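Local coordinates for protein ORF48 (Lactococcus phage TP901-1, PDB 3U6X) that forms, together with the receptor-binding protein BPP, the tripod of the phage tail baseplate and so probably helps the virion adhere to its lactococcal host, at residues Tyr21-Ile25 / Pro36-Gly41; Thr66-Asp70 / Val81-Val87; Asp75-Leu79 / Cys89-Ser93. All coordinates share one frame. Numbering follows the deposited sequence.

Contact 1. Residues Tyr21-Ile25 / Pro36-Gly41; sequences YKNAI and PVFGGG
The long loop joining the neighbouring antiparallel strands 16-22 and 43-53 of this immunoglobulin-like domain is closed at its base by one backbone hydrogen bond, and its returning arm carries a type II beta turn from Val37 to Gly40. Tyr21 and Lys22 are extended. The Tyr21 ring (chi1 49°, p) leads away from 36-41 and packs on Val87 and Cys89, its hydroxyl hydrogen-bonded to the backbone of a BPP chain. The closing bond runs from Gly41 N to Lys22 O (2.8 Å, 177° at the hydrogen). Asn23, left-handed (phi 62°, psi 29°), turns the chain out of the strand; its ND2 lies 3.5 Å from Pro36 CD. Gly40 CA approaches Asn23 O at 3.5 Å in a CA-H...O contact, and the Ala24 backbone lies against Gly40, CA atoms 4.0 Å apart, with its CB pointing away. Gly40 N bonds Val37 O at 3.2 Å across the turn, with Gly39 third at phi 101°, where a CB would press on the preceding carbonyl. Ile25, chi1 near -111° and between wells, brings CD1 to 3.7 Å from Phe38 CE1 and 3.5 Å from Gly39 CA; Phe38 is t, its CA-to-CB bond pointing away although the ring swings to meet CD1. Ile25 makes backbone hydrogen bonds to one BPP chain and Phe38 to another, placing the loop in the interface. A water donates to Asn23 O and accepts from Gly39 N, both at 2.7 Å.

Contact 2. Residues Thr66-Asp70 / Val81-Val87; sequences TLAGD and VIKETQV
Two hydrogen bonds pin Asp70 to Ile82: Asp70 N to Ile82 O (2.8 Å) and Ile82 N to Asp70 O (2.9 Å). They make one antiparallel hydrogen-bonded pair, CA atoms 5.1 Å apart, at which the incoming loop becomes strand 70-74, outermost within the chain at this end of the sheet. CA-H...O contacts flank it, Val81 CA to Asp70 O at 3.4 Å and Gly69 CA to Ile82 O at 3.6 Å. A CB on Gly69 would collide with Ile82 O and Lys83 CB. Residues 81-87 form a two-residue beta hairpin, its type II' turn putting Glu84 at phi 63°, psi -111°, with Lys83 N to Gln86 O at 2.9 Å and Gln86 N to Lys83 O at 3.1 Å. Leu67, chi1 t, has CD1 3.5 Å from Gln86 CG and 3.7 Å from Lys83 CB. Backbone pairing thus fixes the register, while Leu67 spans both hairpin strands, partly on aliphatic portions of polar side chains, and Val81 CG1 packs against the loop backbone, 3.0 Å from Leu67 O.

Contact 3. Residues Asp75-Leu79 / Cys89-Ser93; sequences DDGTL and CFKMS
Strands 78-83 and 86-92 form a beta hairpin, and this contact is the end of the ladder remote from its turn. Residues 77-79 and 89-92 run antiparallel, their end-to-end directions 151° apart. Leu79 and Phe90 are a hydrogen-bonded pair, CA atoms 5.2 Å apart, with Phe90 N to Leu79 O at 2.8 Å and Leu79 N to Phe90 O at 3.1 Å. Thr78 and Lys91 follow as a non-hydrogen-bonded pair at 4.8 Å between CA atoms; Thr78 CA meets Phe90 O at 3.3 Å in a CA-H...O contact. Gly77, still in the loop (phi -79°, psi 36°), extends the pattern: Gly77 O accepts a hydrogen bond from Met92 N at 2.8 Å. On one face, Thr78 CB touches Lys91 CD at 3.5 Å, and each packs on an aromatic side chain of a BPP chain. On the other, Leu79 (chi1 t) and Phe90 (chi1 m) meet at 3.7 Å between Leu79 CD2 and Phe90 CD2. Phe90 also stacks on Phe4, and Leu79 packs against Phe4, Leu6 and Ile97 of other strands. The chemistry implies a two-faced ladder: its leucine and phenylalanine enter the hydrophobic interior of the domain, while threonine and lysine line the surface that meets BPP.

Contacts 2 and 3 share the hairpin of strands 78-83 and 86-92; contact 1 adjoins it through the neighbouring strand 16-22. The centres of contacts 2 and 3 are about 15 Å apart on opposite sides of the chain's centre, and the two touch where Val81 CG2 packs on Phe90 CE2 at 3.9 Å. The centre of contact 1 is about 14 Å from that of contact 2: Tyr21 O lies 2.9 Å from Val87 N and Asn23 N 3.0 Å from Thr85 O, both probable hydrogen bonds. The centres of contacts 1 and 3 are about 19 Å apart, yet the Tyr21 side chain reaches across, its OH 3.4 Å from Cys89 CB. Each contact also reaches BPP, most extensively contact 1, whose loop meets two BPP chains.

Contact 1. Residues Tyr21-Ile25 / Pro36-Gly41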
loop_
_atom_site.group_PDB
_atom_site.type_symbol
_atom_site.label_atom_id
_atom_site.label_comp_id
_atom_site.label_asym_id
_atom_site.label_seq_id
_atom_site.Cartn_x
_atom_site.Cartn_y
_atom_site.Cartn_z
ATOM N N TYR V 21 -15.813 -47.280 -29.167
ATOM C CA TYR V 21 -16.052 -47.997 -27.915
ATOM C C TYR V 21 -17.493 -48.515 -27.819
ATOM O O TYR V 21 -18.408 -47.987 -28.462
ATOM C CB TYR V 21 -15.673 -47.156 -26.669
ATOM C CG TYR V 21 -16.245 -45.757 -26.669
ATOM C CD1 TYR V 21 -15.546 -44.696 -27.244
ATOM C CD2 TYR V 21 -17.493 -45.493 -26.108
ATOM C CE1 TYR V 21 -16.096 -43.423 -27.306
ATOM C CE2 TYR V 21 -18.041 -44.215 -26.141
ATOM C CZ TYR V 21 -17.344 -43.186 -26.755
ATOM O OH TYR V 21 -17.878 -41.923 -26.784
ATOM N N LYS V 22 -17.663 -49.560 -26.999
ATOM C CA LYS V 22 -18.887 -50.294 -26.745
ATOM C C LYS V 22 -19.291 -50.150 -25.262
ATOM O O LYS V 22 -18.429 -50.024 -24.378
ATOM C CB LYS V 22 -18.605 -51.779 -27.068
ATOM C CG LYS V 22 -19.824 -52.685 -27.201
ATOM C CD LYS V 22 -19.463 -54.108 -27.628
ATOM C CE LYS V 22 -19.342 -54.261 -29.134
ATOM N NZ LYS V 22 -19.710 -55.633 -29.592
ATOM N N ASN V 23 -20.602 -50.243 -24.987
ATOM C CA ASN V 23 -21.170 -50.230 -23.636
ATOM C C ASN V 23 -20.958 -48.971 -22.798
ATOM O O ASN V 23 -20.981 -49.039 -21.567
ATOM C CB ASN V 23 -20.848 -51.533 -22.864
ATOM C CG ASN V 23 -21.675 -52.707 -23.327
ATOM O OD1 ASN V 23 -22.894 -52.596 -23.552
ATOM N ND2 ASN V 23 -21.031 -53.865 -23.438
ATOM N N ALA V 24 -20.827 -47.810 -23.443
ATOM C CA ALA V 24 -20.673 -46.559 -22.711
ATOM C C ALA V 24 -21.988 -46.278 -21.968
ATOM O O ALA V 24 -23.022 -46.843 -22.302
ATOM C CB ALA V 24 -20.355 -45.434 -23.686
ATOM N N ILE V 25 -21.938 -45.442 -20.953
ATOM C CA ILE V 25 -23.074 -45.036 -20.138
ATOM C C ILE V 25 -24.326 -44.750 -20.999
ATOM O O ILE V 25 -24.241 -43.994 -21.968
ATOM C CB ILE V 25 -22.553 -43.865 -19.220
ATOM C CG1 ILE V 25 -22.483 -44.268 -17.764
ATOM C CG2 ILE V 25 -23.168 -42.468 -19.403
ATOM C CD1 ILE V 25 -21.281 -45.075 -17.436
ATOM N N PRO V 36 -20.886 -55.584 -19.137
ATOM C CA PRO V 36 -19.781 -56.230 -18.403
ATOM C C PRO V 36 -18.746 -55.277 -17.816
ATOM O O PRO V 36 -18.094 -55.640 -16.836
ATOM C CB PRO V 36 -19.162 -57.161 -19.445
ATOM C CG PRO V 36 -19.496 -56.547 -20.766
ATOM C CD PRO V 36 -20.790 -55.822 -20.597
ATOM N N VAL V 37 -18.537 -54.100 -18.438
ATOM C CA VAL V 37 -17.550 -53.128 -17.952
ATOM C C VAL V 37 -18.277 -51.804 -17.781
ATOM O O VAL V 37 -18.620 -51.159 -18.782
ATOM C CB VAL V 37 -16.274 -52.991 -18.854
ATOM C CG1 VAL V 37 -15.221 -52.085 -18.214
ATOM C CG2 VAL V 37 -15.660 -54.346 -19.193
ATOM N N PHE V 38 -18.540 -51.414 -16.512
ATOM C CA PHE V 38 -19.227 -50.161 -16.209
ATOM C C PHE V 38 -18.401 -48.981 -16.713
ATOM O O PHE V 38 -17.218 -48.888 -16.403
ATOM C CB PHE V 38 -19.548 -50.017 -14.699
ATOM C CG PHE V 38 -20.190 -48.687 -14.386
ATOM C CD1 PHE V 38 -21.498 -48.418 -14.779
ATOM C CD2 PHE V 38 -19.454 -47.661 -13.799
ATOM C CE1 PHE V 38 -22.078 -47.166 -14.535
ATOM C CE2 PHE V 38 -20.028 -46.407 -13.574
ATOM C CZ PHE V 38 -21.338 -46.172 -13.931
ATOM N N GLY V 39 -19.031 -48.110 -17.489
ATOM C CA GLY V 39 -18.377 -46.939 -18.056
ATOM C C GLY V 39 -17.978 -47.083 -19.509
ATOM O O GLY V 39 -17.774 -46.075 -20.192
ATOM N N GLY V 40 -17.887 -48.330 -19.971
ATOM C CA GLY V 40 -17.533 -48.683 -21.336
ATOM C C GLY V 40 -16.345 -49.618 -21.456
ATOM O O GLY V 40 -15.468 -49.649 -20.584
ATOM N N GLY V 41 -16.299 -50.352 -22.566
ATOM C CA GLY V 41 -15.229 -51.306 -22.854
ATOM C C GLY V 41 -13.958 -50.662 -23.369
ATOM O O GLY V 41 -13.708 -49.487 -23.093
HETATM O O HOH W 1 -21.241 -48.701 -18.909
#

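Contact 2. Residues Thr66-Asp70 / Val81-Val87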
loop_
_atom_site.group_PDB
_atom_site.type_symbol
_atom_site.label_atom_id
_atom_site.label_comp_id
_atom_site.label_asym_id
_atom_site.label_seq_id
_atom_site.Cartn_x
_atom_site.Cartn_y
_atom_site.Cartn_z
ATOM N N THR V 66 -16.966 -47.789 -40.218
ATOM C CA THR V 66 -18.287 -47.332 -40.693
ATOM C C THR V 66 -19.385 -47.826 -39.793
ATOM O O THR V 66 -19.462 -49.010 -39.475
ATOM C CB THR V 66 -18.610 -47.473 -42.217
ATOM O OG1 THR V 66 -20.018 -47.652 -42.405
ATOM C CG2 THR V 66 -17.936 -48.578 -42.876
ATOM N N LEU V 67 -20.155 -46.884 -39.298
ATOM C CA LEU V 67 -21.221 -47.103 -38.338
ATOM C C LEU V 67 -22.149 -45.933 -38.483
ATOM O O LEU V 67 -21.883 -44.861 -37.975
ATOM C CB LEU V 67 -20.661 -47.140 -36.890
ATOM C CG LEU V 67 -21.658 -47.387 -35.776
ATOM C CD1 LEU V 67 -21.687 -48.830 -35.418
ATOM C CD2 LEU V 67 -21.344 -46.529 -34.580
ATOM N N ALA V 68 -23.200 -46.105 -39.228
ATOM C CA ALA V 68 -24.179 -45.053 -39.332
ATOM C C ALA V 68 -25.361 -45.561 -38.511
ATOM O O ALA V 68 -25.881 -46.659 -38.735
ATOM C CB ALA V 68 -24.573 -44.809 -40.784
ATOM N N GLY V 69 -25.633 -44.813 -37.465
ATOM C CA GLY V 69 -26.717 -45.002 -36.522
ATOM C C GLY V 69 -27.266 -43.616 -36.269
ATOM O O GLY V 69 -27.374 -42.817 -37.205
ATOM N N ASP V 70 -27.552 -43.284 -35.013
ATOM C CA ASP V 70 -28.054 -41.954 -34.660
ATOM C C ASP V 70 -26.948 -40.941 -34.404
ATOM O O ASP V 70 -26.084 -41.181 -33.567
ATOM C CB ASP V 70 -29.021 -42.018 -33.475
ATOM C CG ASP V 70 -30.403 -42.516 -33.857
ATOM O OD1 ASP V 70 -30.994 -41.971 -34.838
ATOM O OD2 ASP V 70 -30.911 -43.427 -33.169
ATOM N N VAL V 81 -21.909 -40.907 -32.893
ATOM C CA VAL V 81 -22.738 -41.737 -33.744
ATOM C C VAL V 81 -22.978 -42.951 -32.854
ATOM O O VAL V 81 -22.018 -43.578 -32.403
ATOM C CB VAL V 81 -22.101 -42.111 -35.099
ATOM C CG1 VAL V 81 -23.057 -42.982 -35.901
ATOM C CG2 VAL V 81 -21.702 -40.856 -35.888
ATOM N N ILE V 82 -24.244 -43.212 -32.513
ATOM C CA ILE V 82 -24.635 -44.347 -31.661
ATOM C C ILE V 82 -25.531 -45.343 -32.421
ATOM O O ILE V 82 -26.562 -44.953 -32.967
ATOM C CB ILE V 82 -25.289 -43.889 -30.329
ATOM C CG1 ILE V 82 -24.481 -42.767 -29.659
ATOM C CG2 ILE V 82 -25.495 -45.067 -29.372
ATOM C CD1 ILE V 82 -25.137 -42.044 -28.456
ATOM N N LYS V 83 -25.106 -46.619 -32.470
ATOM C CA LYS V 83 -25.843 -47.733 -33.048
ATOM C C LYS V 83 -25.863 -48.792 -31.952
ATOM O O LYS V 83 -24.904 -49.549 -31.804
ATOM C CB LYS V 83 -25.202 -48.244 -34.358
ATOM C CG LYS V 83 -26.061 -49.263 -35.112
ATOM C CD LYS V 83 -25.422 -49.705 -36.422
ATOM C CE LYS V 83 -25.668 -51.172 -36.723
ATOM N NZ LYS V 83 -24.919 -52.083 -35.806
ATOM N N GLU V 84 -26.935 -48.779 -31.142
ATOM C CA GLU V 84 -27.188 -49.671 -30.007
ATOM C C GLU V 84 -26.106 -49.486 -28.926
ATOM O O GLU V 84 -26.059 -48.424 -28.320
ATOM C CB GLU V 84 -27.383 -51.157 -30.427
ATOM C CG GLU V 84 -28.372 -51.440 -31.556
ATOM C CD GLU V 84 -28.152 -52.733 -32.334
ATOM O OE1 GLU V 84 -26.984 -53.147 -32.540
ATOM O OE2 GLU V 84 -29.167 -53.312 -32.783
ATOM N N THR V 85 -25.226 -50.483 -28.711
ATOM C CA THR V 85 -24.138 -50.442 -27.729
ATOM C C THR V 85 -22.854 -49.825 -28.286
ATOM O O THR V 85 -21.944 -49.534 -27.517
ATOM C CB THR V 85 -23.841 -51.864 -27.192
ATOM O OG1 THR V 85 -23.242 -52.695 -28.202
ATOM C CG2 THR V 85 -25.055 -52.538 -26.604
ATOM N N GLN V 86 -22.763 -49.668 -29.608
ATOM C CA GLN V 86 -21.573 -49.168 -30.302
ATOM C C GLN V 86 -21.604 -47.658 -30.530
ATOM O O GLN V 86 -22.597 -47.117 -31.021
ATOM C CB GLN V 86 -21.356 -49.956 -31.615
ATOM C CG GLN V 86 -20.076 -49.632 -32.395
ATOM C CD GLN V 86 -18.760 -49.914 -31.707
ATOM O OE1 GLN V 86 -18.623 -50.861 -30.903
ATOM N NE2 GLN V 86 -17.749 -49.098 -32.076
ATOM N N VAL V 87 -20.499 -46.985 -30.154
ATOM C CA VAL V 87 -20.331 -45.539 -30.299
ATOM C C VAL V 87 -19.065 -45.228 -31.105
ATOM O O VAL V 87 -18.037 -45.875 -30.921
ATOM C CB VAL V 87 -20.334 -44.787 -28.929
ATOM C CG1 VAL V 87 -20.156 -43.280 -29.116
ATOM C CG2 VAL V 87 -21.598 -45.068 -28.115
#

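Contact 3. Residues Asp75-Leu79 / Cys89-Ser93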
loop_
_atom_site.group_PDB
_atom_site.type_symbol
_atom_site.label_atom_id
_atom_site.label_comp_id
_atom_site.label_asym_id
_atom_site.label_seq_id
_atom_site.Cartn_x
_atom_site.Cartn_y
_atom_site.Cartn_z
ATOM N N ASP V 75 -23.733 -30.250 -27.222
ATOM C CA ASP V 75 -23.571 -28.786 -27.121
ATOM C C ASP V 75 -22.136 -28.187 -26.901
ATOM O O ASP V 75 -22.000 -27.007 -26.542
ATOM C CB ASP V 75 -24.662 -28.158 -26.213
ATOM C CG ASP V 75 -25.022 -28.977 -24.987
ATOM O OD1 ASP V 75 -24.193 -29.042 -24.052
ATOM O OD2 ASP V 75 -26.149 -29.529 -24.949
ATOM N N ASP V 76 -21.076 -29.003 -27.164
ATOM C CA ASP V 76 -19.665 -28.612 -27.121
ATOM C C ASP V 76 -18.893 -29.150 -28.370
ATOM O O ASP V 76 -19.518 -29.372 -29.422
ATOM C CB ASP V 76 -19.017 -28.963 -25.760
ATOM C CG ASP V 76 -18.548 -30.397 -25.578
ATOM O OD1 ASP V 76 -19.397 -31.269 -25.322
ATOM O OD2 ASP V 76 -17.320 -30.629 -25.629
ATOM N N GLY V 77 -17.569 -29.339 -28.252
ATOM C CA GLY V 77 -16.723 -29.845 -29.331
ATOM C C GLY V 77 -16.763 -31.352 -29.551
ATOM O O GLY V 77 -15.726 -31.947 -29.885
ATOM N N THR V 78 -17.966 -31.991 -29.360
ATOM C CA THR V 78 -18.166 -33.430 -29.546
ATOM C C THR V 78 -19.446 -33.863 -30.262
ATOM O O THR V 78 -20.529 -33.388 -29.947
ATOM C CB THR V 78 -17.797 -34.285 -28.319
ATOM O OG1 THR V 78 -18.697 -35.388 -28.202
ATOM C CG2 THR V 78 -17.772 -33.523 -27.038
ATOM N N LEU V 79 -19.294 -34.774 -31.222
ATOM C CA LEU V 79 -20.375 -35.404 -31.979
ATOM C C LEU V 79 -20.190 -36.906 -31.807
ATOM O O LEU V 79 -19.057 -37.413 -31.875
ATOM C CB LEU V 79 -20.297 -35.042 -33.473
ATOM C CG LEU V 79 -21.397 -35.615 -34.401
ATOM C CD1 LEU V 79 -21.790 -34.625 -35.435
ATOM C CD2 LEU V 79 -20.967 -36.890 -35.085
ATOM N N CYS V 89 -17.025 -41.778 -31.617
ATOM C CA CYS V 89 -16.863 -40.473 -30.977
ATOM C C CYS V 89 -15.921 -39.552 -31.737
ATOM O O CYS V 89 -14.780 -39.926 -32.018
ATOM C CB CYS V 89 -16.413 -40.686 -29.533
ATOM S SG CYS V 89 -16.086 -39.173 -28.598
ATOM N N PHE V 90 -16.391 -38.327 -32.032
ATOM C CA PHE V 90 -15.617 -37.306 -32.734
ATOM C C PHE V 90 -15.336 -36.173 -31.768
ATOM O O PHE V 90 -16.277 -35.567 -31.263
ATOM C CB PHE V 90 -16.368 -36.785 -33.981
ATOM C CG PHE V 90 -16.623 -37.811 -35.066
ATOM C CD1 PHE V 90 -15.795 -37.892 -36.180
ATOM C CD2 PHE V 90 -17.713 -38.676 -34.987
ATOM C CE1 PHE V 90 -16.033 -38.834 -37.180
ATOM C CE2 PHE V 90 -17.960 -39.619 -35.992
ATOM C CZ PHE V 90 -17.120 -39.690 -37.088
ATOM N N LYS V 91 -14.051 -35.922 -31.459
ATOM C CA LYS V 91 -13.666 -34.849 -30.538
ATOM C C LYS V 91 -12.885 -33.805 -31.294
ATOM O O LYS V 91 -11.842 -34.110 -31.866
ATOM C CB LYS V 91 -12.853 -35.370 -29.328
ATOM C CG LYS V 91 -13.643 -36.135 -28.249
ATOM C CD LYS V 91 -14.534 -35.238 -27.415
ATOM C CE LYS V 91 -14.733 -35.630 -25.972
ATOM N NZ LYS V 91 -15.375 -36.950 -25.794
ATOM N N MET V 92 -13.416 -32.589 -31.355
ATOM C CA MET V 92 -12.757 -31.481 -32.026
ATOM C C MET V 92 -11.986 -30.629 -31.012
ATOM O O MET V 92 -12.454 -30.369 -29.901
ATOM C CB MET V 92 -13.785 -30.632 -32.773
ATOM C CG MET V 92 -13.171 -29.518 -33.595
ATOM S SD MET V 92 -13.997 -29.309 -35.170
ATOM C CE MET V 92 -15.388 -28.598 -34.640
ATOM N N SER V 93 -10.802 -30.201 -31.405
ATOM C CA SER V 93 -9.970 -29.336 -30.589
ATOM C C SER V 93 -10.051 -27.920 -31.154
ATOM O O SER V 93 -9.819 -27.723 -32.356
ATOM C CB SER V 93 -8.521 -29.817 -30.610
ATOM O OG SER V 93 -8.379 -31.096 -30.013
#